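Local structure of autophagy-related protein 9 (Schizosaccharomyces pombe, 7D0I) at residues N341-N355 with L460-Q472. The protein scrambles phospholipids between the two membrane leaflets as a homotrimer with a central pore, supplying membrane for the growing autophagosome. The protein carries 1 engineered substitution. Sequence-based numbering, arbitrary orientation.
Sequences NRIMRKDNYFIALIN and LALWTFREYNELQ. With LMN (Lauryl Maltose Neopentyl Glycol), chain G.
Trp-463 turns one face of its indole to Phe-350, whose edge points into that face at 53° between the planes, an edge-to-face pair. At the indole edge, Ile-351 CG1 meets CZ3, and Asp-347 OD1 approaches CH2. With Ile-354 these residues form the hole that takes Trp-463 as a knob; Glu-376 accepts its NE1 hydrogen bond. Over one face of Tyr-468 lies Ile-351 CG2, 4.2 Å from the ring centroid in a CH-pi contact, while Asn-348 O sits in plane at the edge. Asn-348 CG stands beside its own backbone N (chi1 -73°), which turns the amide onto the type II turn 467-470: OD1 accepts from Asn-469 N (3.1 Å), and ND2 donates to Asn-469 OD1. Arg-466 grips Glu-470 O side-on through NE and NH2, both in the carbonyl plane, with Met-344 CE 3.6 Å from NH2. Gln-472 OE1 accepts from LMN OAR (3.2 Å). Replacing Trp-463 by an alanine is likely to deprive Phe-350 of the ring face it packs on and leave Glu-376 without this donor. One buried interface thus combines two chemistries: apolar packing holds helix 345-355 against Trp-463, the amide pair ties it to the turn, and together they set Asp-347 beside Trp-463, Arg-466 and Gln-472 in the pocket that holds the detergent.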
ATOM      1  N   ASN A 341      24.670  17.491  15.231  1.00 22.33           N
ATOM      2  CA  ASN A 341      25.347  18.675  14.712  1.00 22.33           C
ATOM      3  C   ASN A 341      26.424  19.173  15.655  1.00 22.33           C
ATOM      4  O   ASN A 341      27.380  19.811  15.210  1.00 22.33           O
ATOM      5  CB  ASN A 341      24.350  19.797  14.454  1.00 22.33           C
ATOM      6  CG  ASN A 341      23.636  19.647  13.151  1.00 22.33           C
ATOM      7  OD1 ASN A 341      23.908  20.363  12.193  1.00 22.33           O
ATOM      8  ND2 ASN A 341      22.715  18.704  13.095  1.00 22.33           N
ATOM      9  N   ARG A 342      26.283  18.920  16.951  1.00 24.47           N
ATOM     10  CA  ARG A 342      27.299  19.373  17.892  1.00 24.47           C
ATOM     11  C   ARG A 342      28.457  18.395  18.003  1.00 24.47           C
ATOM     12  O   ARG A 342      29.591  18.817  18.242  1.00 24.47           O
ATOM     13  CB  ARG A 342      26.680  19.608  19.267  1.00 24.47           C
ATOM     14  CG  ARG A 342      25.540  20.600  19.267  1.00 24.47           C
ATOM     15  CD  ARG A 342      25.123  20.966  20.667  1.00 24.47           C
ATOM     16  NE  ARG A 342      25.950  22.038  21.202  1.00 24.47           N
ATOM     17  CZ  ARG A 342      25.572  23.309  21.261  1.00 24.47           C
ATOM     18  NH1 ARG A 342      24.374  23.664  20.826  1.00 24.47           N
ATOM     19  NH2 ARG A 342      26.391  24.221  21.758  1.00 24.47           N
ATOM     20  N   ILE A 343      28.205  17.098  17.841  1.00 19.43           N
ATOM     21  CA  ILE A 343      29.294  16.127  17.857  1.00 19.43           C
ATOM     22  C   ILE A 343      30.109  16.224  16.579  1.00 19.43           C
ATOM     23  O   ILE A 343      31.343  16.179  16.603  1.00 19.43           O
ATOM     24  CB  ILE A 343      28.746  14.707  18.059  1.00 19.43           C
ATOM     25  CG1 ILE A 343      28.058  14.580  19.407  1.00 19.43           C
ATOM     26  CG2 ILE A 343      29.855  13.702  17.966  1.00 19.43           C
ATOM     27  CD1 ILE A 343      27.347  13.284  19.579  1.00 19.43           C
ATOM     28  N   MET A 344      29.437  16.361  15.441  1.00 15.93           N
ATOM     29  CA  MET A 344      30.088  16.373  14.142  1.00 15.93           C
ATOM     30  C   MET A 344      30.274  17.780  13.597  1.00 15.93           C
ATOM     31  O   MET A 344      30.203  17.977  12.386  1.00 15.93           O
ATOM     32  CB  MET A 344      29.289  15.538  13.151  1.00 15.93           C
ATOM     33  CG  MET A 344      29.278  14.074  13.442  1.00 15.93           C
ATOM     34  SD  MET A 344      28.744  13.157  12.016  1.00 15.93           S
ATOM     35  CE  MET A 344      29.969  13.659  10.826  1.00 15.93           C
ATOM     36  N   ARG A 345      30.512  18.761  14.458  1.00 19.60           N
ATOM     37  CA  ARG A 345      30.563  20.136  13.975  1.00 19.60           C
ATOM     38  C   ARG A 345      31.788  20.370  13.109  1.00 19.60           C
ATOM     39  O   ARG A 345      31.717  21.104  12.121  1.00 19.60           O
ATOM     40  CB  ARG A 345      30.535  21.117  15.144  1.00 19.60           C
ATOM     41  CG  ARG A 345      30.327  22.547  14.703  1.00 19.60           C
ATOM     42  CD  ARG A 345      30.523  23.547  15.817  1.00 19.60           C
ATOM     43  NE  ARG A 345      29.528  23.419  16.872  1.00 19.60           N
ATOM     44  CZ  ARG A 345      28.257  23.776  16.748  1.00 19.60           C
ATOM     45  NH1 ARG A 345      27.424  23.630  17.759  1.00 19.60           N
ATOM     46  NH2 ARG A 345      27.818  24.267  15.605  1.00 19.60           N
ATOM     47  N   LYS A 346      32.915  19.761  13.458  1.00 18.17           N
ATOM     48  CA  LYS A 346      34.119  19.866  12.647  1.00 18.17           C
ATOM     49  C   LYS A 346      34.203  18.786  11.583  1.00 18.17           C
ATOM     50  O   LYS A 346      34.788  19.016  10.519  1.00 18.17           O
ATOM     51  CB  LYS A 346      35.363  19.776  13.523  1.00 18.17           C
ATOM     52  CG  LYS A 346      35.360  20.683  14.718  1.00 18.17           C
ATOM     53  CD  LYS A 346      36.679  20.576  15.439  1.00 18.17           C
ATOM     54  CE  LYS A 346      36.680  21.392  16.702  1.00 18.17           C
ATOM     55  NZ  LYS A 346      37.974  21.276  17.412  1.00 18.17           N
ATOM     56  N   ASP A 347      33.643  17.609  11.847  1.00 18.84           N
ATOM     57  CA  ASP A 347      33.636  16.569  10.833  1.00 18.84           C
ATOM     58  C   ASP A 347      32.805  16.972   9.632  1.00 18.84           C
ATOM     59  O   ASP A 347      33.101  16.559   8.513  1.00 18.84           O
ATOM     60  CB  ASP A 347      33.114  15.264  11.417  1.00 18.84           C
ATOM     61  CG  ASP A 347      34.067  14.653  12.411  1.00 18.84           C
ATOM     62  OD1 ASP A 347      35.260  14.520  12.083  1.00 18.84           O
ATOM     63  OD2 ASP A 347      33.624  14.313  13.526  1.00 18.84           O
ATOM     64  N   ASN A 348      31.768  17.780   9.831  1.00 14.02           N
ATOM     65  CA  ASN A 348      30.996  18.259   8.693  1.00 14.02           C
ATOM     66  C   ASN A 348      31.821  19.201   7.831  1.00 14.02           C
ATOM     67  O   ASN A 348      31.773  19.127   6.599  1.00 14.02           O
ATOM     68  CB  ASN A 348      29.725  18.940   9.173  1.00 14.02           C
ATOM     69  CG  ASN A 348      28.713  17.964   9.690  1.00 14.02           C
ATOM     70  OD1 ASN A 348      28.724  16.803   9.321  1.00 14.02           O
ATOM     71  ND2 ASN A 348      27.823  18.429  10.544  1.00 14.02           N
ATOM     72  N   TYR A 349      32.595  20.083   8.452  1.00 16.94           N
ATOM     73  CA  TYR A 349      33.491  20.927   7.676  1.00 16.94           C
ATOM     74  C   TYR A 349      34.535  20.100   6.954  1.00 16.94           C
ATOM     75  O   TYR A 349      34.933  20.438   5.841  1.00 16.94           O
ATOM     76  CB  TYR A 349      34.168  21.952   8.575  1.00 16.94           C
ATOM     77  CG  TYR A 349      33.304  23.126   8.924  1.00 16.94           C
ATOM     78  CD1 TYR A 349      33.005  24.091   7.985  1.00 16.94           C
ATOM     79  CD2 TYR A 349      32.802  23.282  10.196  1.00 16.94           C
ATOM     80  CE1 TYR A 349      32.224  25.164   8.300  1.00 16.94           C
ATOM     81  CE2 TYR A 349      32.023  24.354  10.523  1.00 16.94           C
ATOM     82  CZ  TYR A 349      31.736  25.291   9.573  1.00 16.94           C
ATOM     83  OH  TYR A 349      30.953  26.363   9.903  1.00 16.94           O
ATOM     84  N   PHE A 350      34.990  19.011   7.568  1.00 14.33           N
ATOM     85  CA  PHE A 350      35.968  18.151   6.908  1.00 14.33           C
ATOM     86  C   PHE A 350      35.359  17.454   5.701  1.00 14.33           C
ATOM     87  O   PHE A 350      35.970  17.399   4.630  1.00 14.33           O
ATOM     88  CB  PHE A 350      36.517  17.133   7.897  1.00 14.33           C
ATOM     89  CG  PHE A 350      37.732  16.416   7.414  1.00 14.33           C
ATOM     90  CD1 PHE A 350      38.986  16.906   7.679  1.00 14.33           C
ATOM     91  CD2 PHE A 350      37.622  15.243   6.704  1.00 14.33           C
ATOM     92  CE1 PHE A 350      40.098  16.247   7.243  1.00 14.33           C
ATOM     93  CE2 PHE A 350      38.737  14.587   6.266  1.00 14.33           C
ATOM     94  CZ  PHE A 350      39.969  15.089   6.534  1.00 14.33           C
ATOM     95  N   ILE A 351      34.160  16.894   5.860  1.00 12.45           N
ATOM     96  CA  ILE A 351      33.463  16.270   4.741  1.00 12.45           C
ATOM     97  C   ILE A 351      33.276  17.266   3.612  1.00 12.45           C
ATOM     98  O   ILE A 351      33.424  16.925   2.435  1.00 12.45           O
ATOM     99  CB  ILE A 351      32.112  15.699   5.201  1.00 12.45           C
ATOM    100  CG1 ILE A 351      32.306  14.637   6.265  1.00 12.45           C
ATOM    101  CG2 ILE A 351      31.375  15.097   4.048  1.00 12.45           C
ATOM    102  CD1 ILE A 351      31.047  14.299   6.978  1.00 12.45           C
ATOM    103  N   ALA A 352      32.957  18.516   3.948  1.00 14.56           N
ATOM    104  CA  ALA A 352      32.699  19.515   2.919  1.00 14.56           C
ATOM    105  C   ALA A 352      33.973  20.034   2.278  1.00 14.56           C
ATOM    106  O   ALA A 352      33.947  20.437   1.116  1.00 14.56           O
ATOM    107  CB  ALA A 352      31.907  20.671   3.507  1.00 14.56           C
ATOM    108  N   LEU A 353      35.086  20.051   3.006  1.00 17.25           N
ATOM    109  CA  LEU A 353      36.357  20.413   2.393  1.00 17.25           C
ATOM    110  C   LEU A 353      36.831  19.320   1.449  1.00 17.25           C
ATOM    111  O   LEU A 353      37.325  19.601   0.356  1.00 17.25           O
ATOM    112  CB  LEU A 353      37.414  20.669   3.464  1.00 17.25           C
ATOM    113  CG  LEU A 353      37.354  21.908   4.341  1.00 17.25           C
ATOM    114  CD1 LEU A 353      38.369  21.774   5.438  1.00 17.25           C
ATOM    115  CD2 LEU A 353      37.641  23.133   3.531  1.00 17.25           C
ATOM    116  N   ILE A 354      36.703  18.063   1.866  1.00 17.02           N
ATOM    117  CA  ILE A 354      37.240  16.966   1.068  1.00 17.02           C
ATOM    118  C   ILE A 354      36.368  16.710  -0.151  1.00 17.02           C
ATOM    119  O   ILE A 354      36.870  16.553  -1.268  1.00 17.02           O
ATOM    120  CB  ILE A 354      37.395  15.701   1.931  1.00 17.02           C
ATOM    121  CG1 ILE A 354      38.491  15.904   2.968  1.00 17.02           C
ATOM    122  CG2 ILE A 354      37.725  14.514   1.076  1.00 17.02           C
ATOM    123  CD1 ILE A 354      39.792  16.356   2.388  1.00 17.02           C
ATOM    124  N   ASN A 355      35.051  16.674   0.036  1.00 15.95           N
ATOM    125  CA  ASN A 355      34.165  16.273  -1.050  1.00 15.95           C
ATOM    126  C   ASN A 355      34.006  17.372  -2.089  1.00 15.95           C
ATOM    127  O   ASN A 355      33.724  17.086  -3.255  1.00 15.95           O
ATOM    128  CB  ASN A 355      32.808  15.874  -0.491  1.00 15.95           C
ATOM    129  CG  ASN A 355      32.800  14.474   0.038  1.00 15.95           C
ATOM    130  OD1 ASN A 355      33.844  13.918   0.351  1.00 15.95           O
ATOM    131  ND2 ASN A 355      31.620  13.884   0.136  1.00 15.95           N
ATOM    132  N   LEU A 460      40.109   7.321   1.459  1.00 12.97           N
ATOM    133  CA  LEU A 460      39.452   8.404   0.747  1.00 12.97           C
ATOM    134  C   LEU A 460      38.065   8.009   0.274  1.00 12.97           C
ATOM    135  O   LEU A 460      37.210   8.876   0.089  1.00 12.97           O
ATOM    136  CB  LEU A 460      40.297   8.838  -0.442  1.00 12.97           C
ATOM    137  CG  LEU A 460      39.762  10.002  -1.257  1.00 12.97           C
ATOM    138  CD1 LEU A 460      39.837  11.270  -0.462  1.00 12.97           C
ATOM    139  CD2 LEU A 460      40.544  10.126  -2.532  1.00 12.97           C
ATOM    140  N   ALA A 461      37.823   6.719   0.068  1.00 10.44           N
ATOM    141  CA  ALA A 461      36.479   6.270  -0.251  1.00 10.44           C
ATOM    142  C   ALA A 461      35.561   6.356   0.947  1.00 10.44           C
ATOM    143  O   ALA A 461      34.348   6.450   0.777  1.00 10.44           O
ATOM    144  CB  ALA A 461      36.505   4.838  -0.762  1.00 10.44           C
ATOM    145  N   LEU A 462      36.107   6.312   2.154  1.00  9.97           N
ATOM    146  CA  LEU A 462      35.285   6.394   3.347  1.00  9.97           C
ATOM    147  C   LEU A 462      34.939   7.820   3.730  1.00  9.97           C
ATOM    148  O   LEU A 462      34.073   8.019   4.581  1.00  9.97           O
ATOM    149  CB  LEU A 462      35.984   5.701   4.510  1.00  9.97           C
ATOM    150  CG  LEU A 462      35.981   4.182   4.446  1.00  9.97           C
ATOM    151  CD1 LEU A 462      36.469   3.622   5.744  1.00  9.97           C
ATOM    152  CD2 LEU A 462      34.596   3.702   4.164  1.00  9.97           C
ATOM    153  N   TRP A 463      35.597   8.813   3.144  1.00 12.78           N
ATOM    154  CA  TRP A 463      35.179  10.198   3.286  1.00 12.78           C
ATOM    155  C   TRP A 463      34.345  10.674   2.113  1.00 12.78           C
ATOM    156  O   TRP A 463      33.688  11.711   2.219  1.00 12.78           O
ATOM    157  CB  TRP A 463      36.390  11.114   3.441  1.00 12.78           C
ATOM    158  CG  TRP A 463      36.954  11.115   4.810  1.00 12.78           C
ATOM    159  CD1 TRP A 463      38.144  10.607   5.198  1.00 12.78           C
ATOM    160  CD2 TRP A 463      36.343  11.647   5.987  1.00 12.78           C
ATOM    161  NE1 TRP A 463      38.322  10.790   6.542  1.00 12.78           N
ATOM    162  CE2 TRP A 463      37.224  11.429   7.048  1.00 12.78           C
ATOM    163  CE3 TRP A 463      35.131  12.290   6.244  1.00 12.78           C
ATOM    164  CZ2 TRP A 463      36.939  11.830   8.345  1.00 12.78           C
ATOM    165  CZ3 TRP A 463      34.851  12.682   7.529  1.00 12.78           C
ATOM    166  CH2 TRP A 463      35.747  12.454   8.560  1.00 12.78           C
ATOM    167  N   THR A 464      34.367   9.942   1.003  1.00 12.64           N
ATOM    168  CA  THR A 464      33.476  10.222  -0.108  1.00 12.64           C
ATOM    169  C   THR A 464      32.080   9.684   0.151  1.00 12.64           C
ATOM    170  O   THR A 464      31.096  10.282  -0.289  1.00 12.64           O
ATOM    171  CB  THR A 464      34.039   9.614  -1.385  1.00 12.64           C
ATOM    172  OG1 THR A 464      35.368  10.099  -1.594  1.00 12.64           O
ATOM    173  CG2 THR A 464      33.205  10.002  -2.556  1.00 12.64           C
ATOM    174  N   PHE A 465      31.977   8.573   0.868  1.00 12.10           N
ATOM    175  CA  PHE A 465      30.683   7.990   1.173  1.00 12.10           C
ATOM    176  C   PHE A 465      30.027   8.636   2.378  1.00 12.10           C
ATOM    177  O   PHE A 465      28.814   8.497   2.551  1.00 12.10           O
ATOM    178  CB  PHE A 465      30.822   6.494   1.438  1.00 12.10           C
ATOM    179  CG  PHE A 465      31.376   5.715   0.287  1.00 12.10           C
ATOM    180  CD1 PHE A 465      31.419   6.243  -0.981  1.00 12.10           C
ATOM    181  CD2 PHE A 465      31.843   4.437   0.479  1.00 12.10           C
ATOM    182  CE1 PHE A 465      31.928   5.523  -2.023  1.00 12.10           C
ATOM    183  CE2 PHE A 465      32.344   3.717  -0.564  1.00 12.10           C
ATOM    184  CZ  PHE A 465      32.386   4.258  -1.814  1.00 12.10           C
ATOM    185  N   ARG A 466      30.791   9.333   3.204  1.00 11.50           N
ATOM    186  CA  ARG A 466      30.269   9.845   4.459  1.00 11.50           C
ATOM    187  C   ARG A 466      29.252  10.940   4.202  1.00 11.50           C
ATOM    188  O   ARG A 466      29.438  11.790   3.332  1.00 11.50           O
ATOM    189  CB  ARG A 466      31.406  10.372   5.318  1.00 11.50           C
ATOM    190  CG  ARG A 466      31.011  10.791   6.699  1.00 11.50           C
ATOM    191  CD  ARG A 466      30.686   9.626   7.579  1.00 11.50           C
ATOM    192  NE  ARG A 466      30.623  10.012   8.979  1.00 11.50           N
ATOM    193  CZ  ARG A 466      31.677  10.057   9.777  1.00 11.50           C
ATOM    194  NH1 ARG A 466      32.868   9.752   9.313  1.00 11.50           N
ATOM    195  NH2 ARG A 466      31.542  10.421  11.032  1.00 11.50           N
ATOM    196  N   GLU A 467      28.166  10.906   4.959  1.00 13.91           N
ATOM    197  CA  GLU A 467      27.148  11.939   4.924  1.00 13.91           C
ATOM    198  C   GLU A 467      27.325  12.870   6.108  1.00 13.91           C
ATOM    199  O   GLU A 467      28.010  12.556   7.076  1.00 13.91           O
ATOM    200  CB  GLU A 467      25.756  11.320   4.944  1.00 13.91           C
ATOM    201  CG  GLU A 467      25.433  10.556   3.692  1.00 13.91           C
ATOM    202  CD  GLU A 467      24.121   9.841   3.771  1.00 13.91           C
ATOM    203  OE1 GLU A 467      23.636   9.616   4.898  1.00 13.91           O
ATOM    204  OE2 GLU A 467      23.569   9.504   2.705  1.00 13.91           O
ATOM    205  N   TYR A 468      26.698  14.032   6.018  1.00 12.46           N
ATOM    206  CA  TYR A 468      26.783  14.994   7.098  1.00 12.46           C
ATOM    207  C   TYR A 468      25.916  14.552   8.263  1.00 12.46           C
ATOM    208  O   TYR A 468      24.860  13.948   8.085  1.00 12.46           O
ATOM    209  CB  TYR A 468      26.350  16.369   6.618  1.00 12.46           C
ATOM    210  CG  TYR A 468      27.146  16.882   5.454  1.00 12.46           C
ATOM    211  CD1 TYR A 468      26.704  16.705   4.167  1.00 12.46           C
ATOM    212  CD2 TYR A 468      28.335  17.550   5.645  1.00 12.46           C
ATOM    213  CE1 TYR A 468      27.420  17.172   3.108  1.00 12.46           C
ATOM    214  CE2 TYR A 468      29.053  18.024   4.590  1.00 12.46           C
ATOM    215  CZ  TYR A 468      28.593  17.829   3.323  1.00 12.46           C
ATOM    216  OH  TYR A 468      29.303  18.290   2.251  1.00 12.46           O
ATOM    217  N   ASN A 469      26.387  14.843   9.467  1.00 15.00           N
ATOM    218  CA  ASN A 469      25.720  14.512  10.719  1.00 15.00           C
ATOM    219  C   ASN A 469      25.461  13.023  10.877  1.00 15.00           C
ATOM    220  O   ASN A 469      24.705  12.624  11.765  1.00 15.00           O
ATOM    221  CB  ASN A 469      24.414  15.286  10.877  1.00 15.00           C
ATOM    222  CG  ASN A 469      24.624  16.767  10.813  1.00 15.00           C
ATOM    223  OD1 ASN A 469      25.675  17.267  11.196  1.00 15.00           O
ATOM    224  ND2 ASN A 469      23.636  17.483  10.312  1.00 15.00           N
ATOM    225  N   GLU A 470      26.077  12.188  10.051  1.00 13.38           N
ATOM    226  CA  GLU A 470      26.011  10.742  10.220  1.00 13.38           C
ATOM    227  C   GLU A 470      27.116  10.337  11.177  1.00 13.38           C
ATOM    228  O   GLU A 470      28.291  10.335  10.808  1.00 13.38           O
ATOM    229  CB  GLU A 470      26.156  10.020   8.888  1.00 13.38           C
ATOM    230  CG  GLU A 470      26.432   8.555   9.040  1.00 13.38           C
ATOM    231  CD  GLU A 470      26.150   7.786   7.785  1.00 13.38           C
ATOM    232  OE1 GLU A 470      25.101   7.115   7.731  1.00 13.38           O
ATOM    233  OE2 GLU A 470      26.970   7.853   6.849  1.00 13.38           O
ATOM    234  N   LEU A 471      26.740  10.012  12.407  1.00 13.87           N
ATOM    235  CA  LEU A 471      27.715   9.680  13.427  1.00 13.87           C
ATOM    236  C   LEU A 471      28.525   8.469  13.002  1.00 13.87           C
ATOM    237  O   LEU A 471      28.120   7.691  12.145  1.00 13.87           O
ATOM    238  CB  LEU A 471      27.019   9.443  14.761  1.00 13.87           C
ATOM    239  CG  LEU A 471      26.466  10.708  15.406  1.00 13.87           C
ATOM    240  CD1 LEU A 471      25.646  10.362  16.602  1.00 13.87           C
ATOM    241  CD2 LEU A 471      27.589  11.611  15.808  1.00 13.87           C
ATOM    242  N   GLN A 472      29.701   8.322  13.610  1.00 17.26           N
ATOM    243  CA  GLN A 472      30.678   7.362  13.109  1.00 17.26           C
ATOM    244  C   GLN A 472      30.138   5.942  13.105  1.00 17.26           C
ATOM    245  O   GLN A 472      30.383   5.191  12.159  1.00 17.26           O
ATOM    246  CB  GLN A 472      31.953   7.433  13.938  1.00 17.26           C
ATOM    247  CG  GLN A 472      33.012   6.466  13.486  1.00 17.26           C
ATOM    248  CD  GLN A 472      33.716   6.922  12.239  1.00 17.26           C
ATOM    249  OE1 GLN A 472      34.273   8.010  12.195  1.00 17.26           O
ATOM    250  NE2 GLN A 472      33.701   6.089  11.216  1.00 17.26           N
TER
HETATM  251  C1  LMN G 801      42.922  10.173  16.673  1.00 55.07           C
HETATM  252  O1  LMN G 801      44.071  10.435  17.251  1.00 55.07           O
HETATM  253  C2  LMN G 801      42.100   9.158  17.492  1.00 55.07           C
HETATM  254  O2  LMN G 801      41.940   9.657  18.815  1.00 55.07           O
HETATM  255  C3  LMN G 801      40.754   8.971  16.871  1.00 55.07           C
HETATM  256  O3  LMN G 801      40.017   7.980  17.664  1.00 55.07           O
HETATM  257  C4  LMN G 801      40.814   8.526  15.467  1.00 55.07           C
HETATM  258  O4  LMN G 801      39.455   8.698  14.869  1.00 55.07           O
HETATM  259  C5  LMN G 801      41.787   9.291  14.629  1.00 55.07           C
HETATM  260  O5  LMN G 801      43.102   9.513  15.285  1.00 55.07           O
HETATM  261  C6  LMN G 801      42.019   8.555  13.308  1.00 55.07           C
HETATM  262  O6  LMN G 801      41.899   7.166  13.512  1.00 55.07           O
HETATM  263  CAA LMN G 801      56.456   9.460  16.372  1.00 55.07           C
HETATM  264  CAB LMN G 801      54.079  13.514  13.670  1.00 55.07           C
HETATM  265  OAI LMN G 801      37.736   4.942  10.839  1.00 55.07           O
HETATM  266  OAJ LMN G 801      37.469   9.766  11.219  1.00 55.07           O
HETATM  267  OAL LMN G 801      39.229  16.513  17.276  1.00 55.07           O
HETATM  268  OAN LMN G 801      41.255  14.071  13.230  1.00 55.07           O
HETATM  269  OAP LMN G 801      42.911  15.041  14.840  1.00 55.07           O
HETATM  270  OAQ LMN G 801      36.252   4.427  13.682  1.00 55.07           O
HETATM  271  OAR LMN G 801      35.234  11.049  12.303  1.00 55.07           O
HETATM  272  OAS LMN G 801      36.273   5.466  16.256  1.00 55.07           O
HETATM  273  OAT LMN G 801      35.401  10.290  15.181  1.00 55.07           O
HETATM  274  OAU LMN G 801      37.019   8.552  15.742  1.00 55.07           O
HETATM  275  OAV LMN G 801      36.891  13.354  15.591  1.00 55.07           O
HETATM  276  CAW LMN G 801      55.198   9.279  17.256  1.00 55.07           C
HETATM  277  CAX LMN G 801      52.670  13.088  13.217  1.00 55.07           C
HETATM  278  CAY LMN G 801      53.953   9.181  16.342  1.00 55.07           C
HETATM  279  CAZ LMN G 801      51.882  14.357  12.816  1.00 55.07           C
HETATM  280  CBA LMN G 801      52.869  10.178  16.828  1.00 55.07           C
HETATM  281  CBB LMN G 801      50.699  14.584  13.797  1.00 55.07           C
HETATM  282  CBC LMN G 801      51.911  10.493  15.642  1.00 55.07           C
HETATM  283  CBD LMN G 801      50.378  16.103  13.821  1.00 55.07           C
HETATM  284  CBE LMN G 801      50.913  11.615  16.061  1.00 55.07           C
HETATM  285  CBF LMN G 801      49.583  16.455  15.109  1.00 55.07           C
HETATM  286  CBG LMN G 801      50.354  11.315  17.485  1.00 55.07           C
HETATM  287  CBH LMN G 801      48.549  15.331  15.393  1.00 55.07           C
HETATM  288  CBI LMN G 801      49.161  12.285  17.774  1.00 55.07           C
HETATM  289  CBJ LMN G 801      47.852  15.627  16.759  1.00 55.07           C
HETATM  290  CBK LMN G 801      47.827  11.630  17.273  1.00 55.07           C
HETATM  291  CBL LMN G 801      46.440  14.941  16.766  1.00 55.07           C
HETATM  292  CBM LMN G 801      38.516   5.333  11.943  1.00 55.07           C
HETATM  293  CBN LMN G 801      38.268  10.883  11.548  1.00 55.07           C
HETATM  294  CBP LMN G 801      39.271  15.699  16.124  1.00 55.07           C
HETATM  295  CBQ LMN G 801      46.634  12.181  18.131  1.00 55.07           C
HETATM  296  CBR LMN G 801      45.943  13.598  16.106  1.00 55.07           C
HETATM  297  CBS LMN G 801      44.942  11.235  16.436  1.00 55.07           C
HETATM  298  CBT LMN G 801      44.235  13.182  18.059  1.00 55.07           C
HETATM  299  OBV LMN G 801      43.508  14.186  17.327  1.00 55.07           O
HETATM  300  OBX LMN G 801      41.268  14.710  17.081  1.00 55.07           O
HETATM  301  OBY LMN G 801      38.457   7.414  13.204  1.00 55.07           O
HETATM  302  OBZ LMN G 801      38.494  12.434  13.396  1.00 55.07           O
HETATM  303  OCB LMN G 801      39.483  12.198  15.557  1.00 55.07           O
HETATM  304  CCC LMN G 801      37.686   6.198  12.847  1.00 55.07           C
HETATM  305  CCD LMN G 801      37.518  11.814  12.464  1.00 55.07           C
HETATM  306  CCF LMN G 801      39.960  14.400  16.447  1.00 55.07           C
HETATM  307  CCH LMN G 801      41.290  13.327  14.499  1.00 55.07           C
HETATM  308  CCJ LMN G 801      42.314  13.751  16.749  1.00 55.07           C
HETATM  309  CCL LMN G 801      42.514  13.723  15.249  1.00 55.07           C
HETATM  310  CCM LMN G 801      45.428  12.559  17.186  1.00 55.07           C
HETATM  311  CCN LMN G 801      37.256   5.385  14.069  1.00 55.07           C
HETATM  312  CCO LMN G 801      36.404  11.000  13.141  1.00 55.07           C
HETATM  313  CCQ LMN G 801      39.993  13.522  15.180  1.00 55.07           C
HETATM  314  CCR LMN G 801      38.866   7.472  14.625  1.00 55.07           C
HETATM  315  CCS LMN G 801      38.477  11.758  14.708  1.00 55.07           C
HETATM  316  CCT LMN G 801      36.703   6.278  15.116  1.00 55.07           C
HETATM  317  CCU LMN G 801      36.006  11.442  14.506  1.00 55.07           C
HETATM  318  CCV LMN G 801      37.686   7.287  15.588  1.00 55.07           C
HETATM  319  CCW LMN G 801      37.111  11.950  15.360  1.00 55.07           C